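Local coordinates for NDP-rhamnosyltransferase (Saccharopolyspora spinosa, PDB 3TSA), which belongs to the GT-B-fold glycosyltransferases and is built from two Rossmann-like domains, at residues 117-122 against 139-144; 242-247 against 341-346. All blocks are in the same frame, centred on the assembly; numbering follows the deposited sequence.

Contact 1 of 2, residues 117-122 against 139-144; sequences VLLVDV and VLHRWG
Strands 117-121 and 139-141 run parallel, their N-to-C directions 29° apart, with L119, V120 and D121 in register with V139, L140 and H141. Four backbone hydrogen bonds join them. V139 N gives the straightest, to L118 O (2.8 Å, 172°), nearly along the C=O axis; V120 N meets V139 O in the same manner at 2.9 Å. H141 N reaches V120 O from above the carbonyl plane, and the longest bond, V122 N to H141 O at 3.2 Å, lies still farther out of plane where the strands give way to loops. On the face of L119, V139 and H141, the L119 and V139 side chains cross obliquely, CD1 of the first 4.0 Å from CG1 of the second. On the other, L140 CD2 packs 3.7 Å from V120 CB; just past the strand, V122 CG2 meets L140 CD1. With CG anti to its backbone N (chi1 172°), D121 brings OD1 to the W143 ring edge, 3.6 Å from CZ3; OD2 bonds H14 ND1 and L9 N. R142 extends to salt bridges with D146 and D180. The pair belongs to a beta-alpha-beta unit with a crossover through helix 125-133, buried in the N-terminal parallel sheet between strands 3-7 and 177-180.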
ATOM      1  N   VAL A 117       1.012 -17.828  10.084  1.00 17.22           N
ATOM      2  CA  VAL A 117       0.142 -17.247  11.069  1.00 16.00           C
ATOM      3  C   VAL A 117      -1.033 -16.728  10.200  1.00 14.65           C
ATOM      4  O   VAL A 117      -0.830 -16.389   8.984  1.00 14.44           O
ATOM      5  CB  VAL A 117       0.850 -16.097  11.835  1.00 15.53           C
ATOM      6  CG1 VAL A 117       1.316 -15.036  10.907  1.00 20.78           C
ATOM      7  CG2 VAL A 117      -0.061 -15.504  12.948  1.00 19.27           C
ATOM      8  N   LEU A 118      -2.218 -16.804  10.787  1.00 12.37           N
ATOM      9  CA  LEU A 118      -3.447 -16.332  10.131  1.00 13.25           C
ATOM     10  C   LEU A 118      -3.890 -15.055  10.847  1.00 14.39           C
ATOM     11  O   LEU A 118      -4.063 -15.060  12.065  1.00 15.62           O
ATOM     12  CB  LEU A 118      -4.535 -17.390  10.185  1.00 14.32           C
ATOM     13  CG  LEU A 118      -4.164 -18.787   9.714  1.00 14.70           C
ATOM     14  CD1 LEU A 118      -5.498 -19.679   9.911  1.00 16.96           C
ATOM     15  CD2 LEU A 118      -3.661 -18.749   8.245  1.00 17.13           C
ATOM     16  N   LEU A 119      -4.099 -13.970  10.089  1.00 14.06           N
ATOM     17  CA  LEU A 119      -4.631 -12.734  10.642  1.00 12.14           C
ATOM     18  C   LEU A 119      -6.069 -12.681  10.132  1.00 12.55           C
ATOM     19  O   LEU A 119      -6.314 -12.572   8.926  1.00 14.89           O
ATOM     20  CB  LEU A 119      -3.821 -11.573  10.078  1.00 10.55           C
ATOM     21  CG  LEU A 119      -4.328 -10.211  10.550  1.00 13.02           C
ATOM     22  CD1 LEU A 119      -4.283 -10.068  12.070  1.00 15.04           C
ATOM     23  CD2 LEU A 119      -3.501  -9.123   9.914  1.00 14.23           C
ATOM     24  N   VAL A 120      -7.021 -12.786  11.048  1.00 14.28           N
ATOM     25  CA  VAL A 120      -8.373 -13.149  10.679  1.00 13.60           C
ATOM     26  C   VAL A 120      -9.319 -12.112  11.192  1.00 12.58           C
ATOM     27  O   VAL A 120      -9.261 -11.777  12.390  1.00 14.99           O
ATOM     28  CB  VAL A 120      -8.668 -14.523  11.334  1.00 13.40           C
ATOM     29  CG1 VAL A 120     -10.130 -14.953  11.082  1.00 14.29           C
ATOM     30  CG2 VAL A 120      -7.677 -15.595  10.719  1.00 13.92           C
ATOM     31  N   ASP A 121     -10.206 -11.573  10.327  1.00 13.61           N
ATOM     32  CA  ASP A 121     -11.277 -10.706  10.827  1.00 15.61           C
ATOM     33  C   ASP A 121     -12.112 -11.432  11.905  1.00 16.65           C
ATOM     34  O   ASP A 121     -12.424 -12.607  11.751  1.00 15.26           O
ATOM     35  CB  ASP A 121     -12.107 -10.354   9.589  1.00 16.70           C
ATOM     36  CG  ASP A 121     -13.422  -9.590   9.859  1.00 23.05           C
ATOM     37  OD1 ASP A 121     -14.066  -9.590  10.916  1.00 22.63           O
ATOM     38  OD2 ASP A 121     -13.904  -9.032   8.836  1.00 34.90           O
ATOM     39  N   VAL A 122     -12.493 -10.725  12.987  1.00 15.65           N
ATOM     40  CA  VAL A 122     -13.272 -11.368  14.073  1.00 18.02           C
ATOM     41  C   VAL A 122     -14.464 -12.114  13.589  1.00 16.90           C
ATOM     42  O   VAL A 122     -14.764 -13.190  14.137  1.00 17.31           O
ATOM     43  CB  VAL A 122     -13.724 -10.350  15.171  1.00 19.07           C
ATOM     44  CG1 VAL A 122     -14.828 -10.925  15.950  1.00 20.84           C
ATOM     45  CG2 VAL A 122     -12.559 -10.175  16.139  1.00 22.48           C
ATOM     46  N   VAL A 139      -4.495 -14.883  14.876  1.00 16.80           N
ATOM     47  CA  VAL A 139      -4.590 -13.591  15.548  1.00 17.43           C
ATOM     48  C   VAL A 139      -5.855 -12.975  14.993  1.00 16.85           C
ATOM     49  O   VAL A 139      -5.976 -12.729  13.760  1.00 16.60           O
ATOM     50  CB  VAL A 139      -3.385 -12.707  15.219  1.00 17.63           C
ATOM     51  CG1 VAL A 139      -3.594 -11.259  15.803  1.00 16.14           C
ATOM     52  CG2 VAL A 139      -2.029 -13.277  15.839  1.00 18.23           C
ATOM     53  N   LEU A 140      -6.841 -12.752  15.856  1.00 16.32           N
ATOM     54  CA  LEU A 140      -8.084 -12.143  15.407  1.00 13.93           C
ATOM     55  C   LEU A 140      -7.873 -10.609  15.331  1.00 14.05           C
ATOM     56  O   LEU A 140      -7.123 -10.020  16.120  1.00 16.80           O
ATOM     57  CB  LEU A 140      -9.280 -12.443  16.384  1.00 15.82           C
ATOM     58  CG  LEU A 140      -9.907 -13.832  16.245  1.00 19.69           C
ATOM     59  CD1 LEU A 140     -11.281 -13.804  16.992  1.00 22.98           C
ATOM     60  CD2 LEU A 140     -10.044 -14.270  14.772  1.00 19.61           C
ATOM     61  N   HIS A 141      -8.560  -9.971  14.383  1.00 13.96           N
ATOM     62  CA  HIS A 141      -8.503  -8.499  14.246  1.00 14.15           C
ATOM     63  C   HIS A 141      -9.888  -7.851  14.267  1.00 15.22           C
ATOM     64  O   HIS A 141     -10.704  -8.100  13.374  1.00 13.42           O
ATOM     65  CB  HIS A 141      -7.799  -8.156  12.913  1.00 15.32           C
ATOM     66  CG  HIS A 141      -7.357  -6.733  12.825  1.00 19.32           C
ATOM     67  ND1 HIS A 141      -8.230  -5.726  12.478  1.00 22.81           N
ATOM     68  CD2 HIS A 141      -6.160  -6.136  13.065  1.00 20.97           C
ATOM     69  CE1 HIS A 141      -7.588  -4.566  12.502  1.00 20.58           C
ATOM     70  NE2 HIS A 141      -6.341  -4.779  12.871  1.00 19.78           N
ATOM     71  N   ARG A 142     -10.139  -6.988  15.248  1.00 13.51           N
ATOM     72  CA  ARG A 142     -11.354  -6.204  15.277  1.00 13.96           C
ATOM     73  C   ARG A 142     -11.223  -5.038  14.325  1.00 14.10           C
ATOM     74  O   ARG A 142     -10.160  -4.407  14.235  1.00 17.18           O
ATOM     75  CB  ARG A 142     -11.567  -5.649  16.686  1.00 14.12           C
ATOM     76  CG  ARG A 142     -12.023  -6.778  17.589  1.00 11.84           C
ATOM     77  CD  ARG A 142     -12.073  -6.329  19.057  1.00 14.40           C
ATOM     78  NE  ARG A 142     -12.725  -7.451  19.821  1.00 11.95           N
ATOM     79  CZ  ARG A 142     -12.394  -7.709  21.102  1.00 14.90           C
ATOM     80  NH1 ARG A 142     -11.533  -6.892  21.786  1.00 10.90           N
ATOM     81  NH2 ARG A 142     -12.933  -8.794  21.713  1.00 16.90           N
ATOM     82  N   TRP A 143     -12.325  -4.724  13.644  1.00 15.76           N
ATOM     83  CA  TRP A 143     -12.316  -3.465  12.854  1.00 14.74           C
ATOM     84  C   TRP A 143     -12.691  -2.253  13.709  1.00 16.40           C
ATOM     85  O   TRP A 143     -12.432  -1.085  13.330  1.00 17.45           O
ATOM     86  CB  TRP A 143     -13.225  -3.615  11.632  1.00 16.87           C
ATOM     87  CG  TRP A 143     -14.656  -3.742  12.099  1.00 19.44           C
ATOM     88  CD1 TRP A 143     -15.492  -2.717  12.398  1.00 22.70           C
ATOM     89  CD2 TRP A 143     -15.306  -4.929  12.488  1.00 21.47           C
ATOM     90  NE1 TRP A 143     -16.675  -3.194  12.899  1.00 26.02           N
ATOM     91  CE2 TRP A 143     -16.599  -4.555  12.966  1.00 25.38           C
ATOM     92  CE3 TRP A 143     -14.969  -6.290  12.422  1.00 25.03           C
ATOM     93  CZ2 TRP A 143     -17.530  -5.475  13.409  1.00 25.41           C
ATOM     94  CZ3 TRP A 143     -15.898  -7.225  12.864  1.00 30.49           C
ATOM     95  CH2 TRP A 143     -17.184  -6.803  13.361  1.00 31.82           C
ATOM     96  N   GLY A 144     -13.294  -2.500  14.868  1.00 15.11           N
ATOM     97  CA  GLY A 144     -13.743  -1.393  15.711  1.00 13.28           C
ATOM     98  C   GLY A 144     -14.590  -1.924  16.883  1.00 14.62           C
ATOM     99  O   GLY A 144     -14.156  -2.817  17.576  1.00 13.42           O
TER

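Contact 2 of 2, residues 242-247 against 341-346; sequences VAAATE and SDHEQF
H343 carries its CG anti to the backbone N (chi1 170°), which swings the imidazole from the first turn of helix 343-354 across to the end of helix 236-246. E247, with CG anti to its carbonyl carbon and the chain extended beyond, brings a carboxylate to the same spot. H343 NE2 donates to E247 OE2 over 2.8 Å, in a bent bond (136°) that meets the oxygen from above the carboxylate plane; the carboxylate and ring planes are turned 52° apart. Both residues of this His-carboxylate pair are exposed, and the negative charge would probably favour a protonated imidazole. The ring also leans on the backbone: its CE1 is 3.7 Å from A243 O, which lies at the ring edge, and equally close to A244 CA. Deeper in, F346 also has CG anti to N, presenting one ring face to the A244 methyl. A244 CB stands 3.8 Å from the F346 ring centroid, a CH-pi contact displaced toward the rim and nearest CD1. D342 N-caps the second helix, its OD1 accepting from Q345 N at 3.2 Å. The contact thus joins two helices of the C-terminal Rossmann-like domain: A244 also packs on T347 and I350 of helix 343-354, F346 reaches back to R240 and A241, and V242 and T246 rest on strand 251-256.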
ATOM      1  N   VAL A 242     -27.692  15.834   3.878  1.00 16.04           N
ATOM      2  CA  VAL A 242     -27.424  16.975   2.945  1.00 15.28           C
ATOM      3  C   VAL A 242     -28.457  18.101   3.226  1.00 14.74           C
ATOM      4  O   VAL A 242     -28.098  19.271   3.313  1.00 15.84           O
ATOM      5  CB  VAL A 242     -27.505  16.531   1.489  1.00 15.98           C
ATOM      6  CG1 VAL A 242     -27.574  17.788   0.583  1.00 18.93           C
ATOM      7  CG2 VAL A 242     -26.192  15.784   1.196  1.00 17.16           C
ATOM      8  N   ALA A 243     -29.710  17.724   3.440  1.00 14.43           N
ATOM      9  CA  ALA A 243     -30.763  18.737   3.697  1.00 16.05           C
ATOM     10  C   ALA A 243     -30.522  19.424   5.042  1.00 17.12           C
ATOM     11  O   ALA A 243     -30.487  20.672   5.154  1.00 19.89           O
ATOM     12  CB  ALA A 243     -32.120  18.063   3.704  1.00 14.66           C
ATOM     13  N   ALA A 244     -30.284  18.641   6.096  1.00 16.58           N
ATOM     14  CA  ALA A 244     -30.064  19.241   7.385  1.00 16.49           C
ATOM     15  C   ALA A 244     -28.812  20.155   7.369  1.00 16.45           C
ATOM     16  O   ALA A 244     -28.851  21.277   7.964  1.00 16.98           O
ATOM     17  CB  ALA A 244     -29.932  18.129   8.418  1.00 15.89           C
ATOM     18  N   ALA A 245     -27.730  19.707   6.739  1.00 15.97           N
ATOM     19  CA  ALA A 245     -26.485  20.488   6.785  1.00 17.65           C
ATOM     20  C   ALA A 245     -26.629  21.746   5.939  1.00 20.89           C
ATOM     21  O   ALA A 245     -26.264  22.839   6.382  1.00 21.15           O
ATOM     22  CB  ALA A 245     -25.237  19.670   6.305  1.00 20.12           C
ATOM     23  N   THR A 246     -27.110  21.603   4.718  1.00 20.29           N
ATOM     24  CA  THR A 246     -26.976  22.757   3.796  1.00 21.72           C
ATOM     25  C   THR A 246     -27.968  23.876   4.125  1.00 23.58           C
ATOM     26  O   THR A 246     -27.779  25.027   3.707  1.00 24.37           O
ATOM     27  CB  THR A 246     -27.113  22.345   2.320  1.00 21.12           C
ATOM     28  OG1 THR A 246     -28.377  21.681   2.089  1.00 20.29           O
ATOM     29  CG2 THR A 246     -25.944  21.428   1.905  1.00 18.51           C
ATOM     30  N   GLU A 247     -29.041  23.536   4.819  1.00 23.28           N
ATOM     31  CA  GLU A 247     -29.999  24.523   5.223  1.00 25.01           C
ATOM     32  C   GLU A 247     -29.566  25.364   6.399  1.00 25.41           C
ATOM     33  O   GLU A 247     -30.157  26.378   6.677  1.00 27.13           O
ATOM     34  CB  GLU A 247     -31.276  23.807   5.595  1.00 26.23           C
ATOM     35  CG  GLU A 247     -32.025  23.383   4.354  1.00 30.40           C
ATOM     36  CD  GLU A 247     -33.420  22.861   4.705  1.00 38.46           C
ATOM     37  OE1 GLU A 247     -33.895  22.031   3.903  1.00 39.66           O
ATOM     38  OE2 GLU A 247     -34.000  23.274   5.772  1.00 39.45           O
ATOM     39  N   SER A 341     -35.066  10.954  10.410  1.00 14.24           N
ATOM     40  CA  SER A 341     -36.003  11.587   9.465  1.00 15.65           C
ATOM     41  C   SER A 341     -36.639  12.849  10.076  1.00 16.15           C
ATOM     42  O   SER A 341     -37.522  13.408   9.442  1.00 18.97           O
ATOM     43  CB  SER A 341     -37.131  10.605   9.046  1.00 14.75           C
ATOM     44  OG  SER A 341     -37.889  10.176  10.155  1.00 14.69           O
ATOM     45  N   ASP A 342     -36.247  13.232  11.288  1.00 15.96           N
ATOM     46  CA  ASP A 342     -36.778  14.436  11.990  1.00 15.31           C
ATOM     47  C   ASP A 342     -35.873  15.587  11.548  1.00 16.98           C
ATOM     48  O   ASP A 342     -34.833  15.817  12.146  1.00 15.10           O
ATOM     49  CB  ASP A 342     -36.762  14.216  13.501  1.00 16.36           C
ATOM     50  CG  ASP A 342     -37.472  15.312  14.259  1.00 18.75           C
ATOM     51  OD1 ASP A 342     -37.535  16.429  13.724  1.00 17.95           O
ATOM     52  OD2 ASP A 342     -37.856  15.038  15.426  1.00 22.56           O
ATOM     53  N   HIS A 343     -36.285  16.302  10.505  1.00 16.92           N
ATOM     54  CA  HIS A 343     -35.403  17.299   9.850  1.00 18.00           C
ATOM     55  C   HIS A 343     -35.070  18.397  10.859  1.00 17.40           C
ATOM     56  O   HIS A 343     -33.919  18.878  10.982  1.00 15.92           O
ATOM     57  CB  HIS A 343     -36.069  17.924   8.609  1.00 19.30           C
ATOM     58  CG  HIS A 343     -35.302  19.097   8.063  1.00 21.64           C
ATOM     59  ND1 HIS A 343     -34.133  18.952   7.363  1.00 19.50           N
ATOM     60  CD2 HIS A 343     -35.550  20.426   8.116  1.00 23.03           C
ATOM     61  CE1 HIS A 343     -33.680  20.138   7.003  1.00 23.82           C
ATOM     62  NE2 HIS A 343     -34.520  21.051   7.450  1.00 19.89           N
ATOM     63  N   GLU A 344     -36.070  18.784  11.629  1.00 17.04           N
ATOM     64  CA  GLU A 344     -35.773  19.796  12.653  1.00 20.32           C
ATOM     65  C   GLU A 344     -34.741  19.375  13.714  1.00 20.46           C
ATOM     66  O   GLU A 344     -33.817  20.160  14.116  1.00 21.54           O
ATOM     67  CB  GLU A 344     -37.110  20.221  13.314  1.00 21.67           C
ATOM     68  CG  GLU A 344     -36.967  21.267  14.459  1.00 32.03           C
ATOM     69  CD  GLU A 344     -38.324  21.622  15.133  1.00 41.15           C
ATOM     70  OE1 GLU A 344     -38.792  20.875  16.048  1.00 47.16           O
ATOM     71  OE2 GLU A 344     -38.907  22.651  14.741  1.00 46.79           O
ATOM     72  N   GLN A 345     -34.912  18.170  14.227  1.00 17.44           N
ATOM     73  CA  GLN A 345     -34.032  17.619  15.251  1.00 19.98           C
ATOM     74  C   GLN A 345     -32.597  17.456  14.675  1.00 18.57           C
ATOM     75  O   GLN A 345     -31.604  17.753  15.360  1.00 17.54           O
ATOM     76  CB  GLN A 345     -34.595  16.267  15.747  1.00 21.26           C
ATOM     77  CG  GLN A 345     -33.582  15.484  16.641  1.00 26.70           C
ATOM     78  CD  GLN A 345     -34.169  14.117  17.154  1.00 30.84           C
ATOM     79  OE1 GLN A 345     -35.395  13.842  17.062  1.00 30.87           O
ATOM     80  NE2 GLN A 345     -33.295  13.293  17.694  1.00 33.87           N
ATOM     81  N   PHE A 346     -32.531  17.004  13.419  1.00 15.94           N
ATOM     82  CA  PHE A 346     -31.239  16.780  12.716  1.00 15.07           C
ATOM     83  C   PHE A 346     -30.488  18.114  12.580  1.00 15.13           C
ATOM     84  O   PHE A 346     -29.303  18.244  12.984  1.00 14.73           O
ATOM     85  CB  PHE A 346     -31.554  16.114  11.392  1.00 16.09           C
ATOM     86  CG  PHE A 346     -30.394  15.421  10.689  1.00 14.02           C
ATOM     87  CD1 PHE A 346     -29.066  15.807  10.914  1.00 17.04           C
ATOM     88  CD2 PHE A 346     -30.659  14.351   9.815  1.00 15.28           C
ATOM     89  CE1 PHE A 346     -28.045  15.142  10.254  1.00 13.32           C
ATOM     90  CE2 PHE A 346     -29.643  13.685   9.132  1.00 16.43           C
ATOM     91  CZ  PHE A 346     -28.290  14.089   9.371  1.00 11.68           C
TER

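From the N terminus, the chain first lays down strand 3-7 and its neighbours, then closes contact 1 through the short loop that holds helix 125-133. Contact 2 opens only about a hundred residues later and closes a far longer loop, containing strands from 251-256 to 331-333. The two loops therefore follow in series, neither nesting nor crossing. Contact 1 ties adjacent strands within the N-terminal sheet, whereas contact 2 joins helix to helix at the periphery of the C-terminal domain. They lie on opposite sides of the chain's centre, with contact centres 38 Å apart, one in each half of the two-domain GT-B fold.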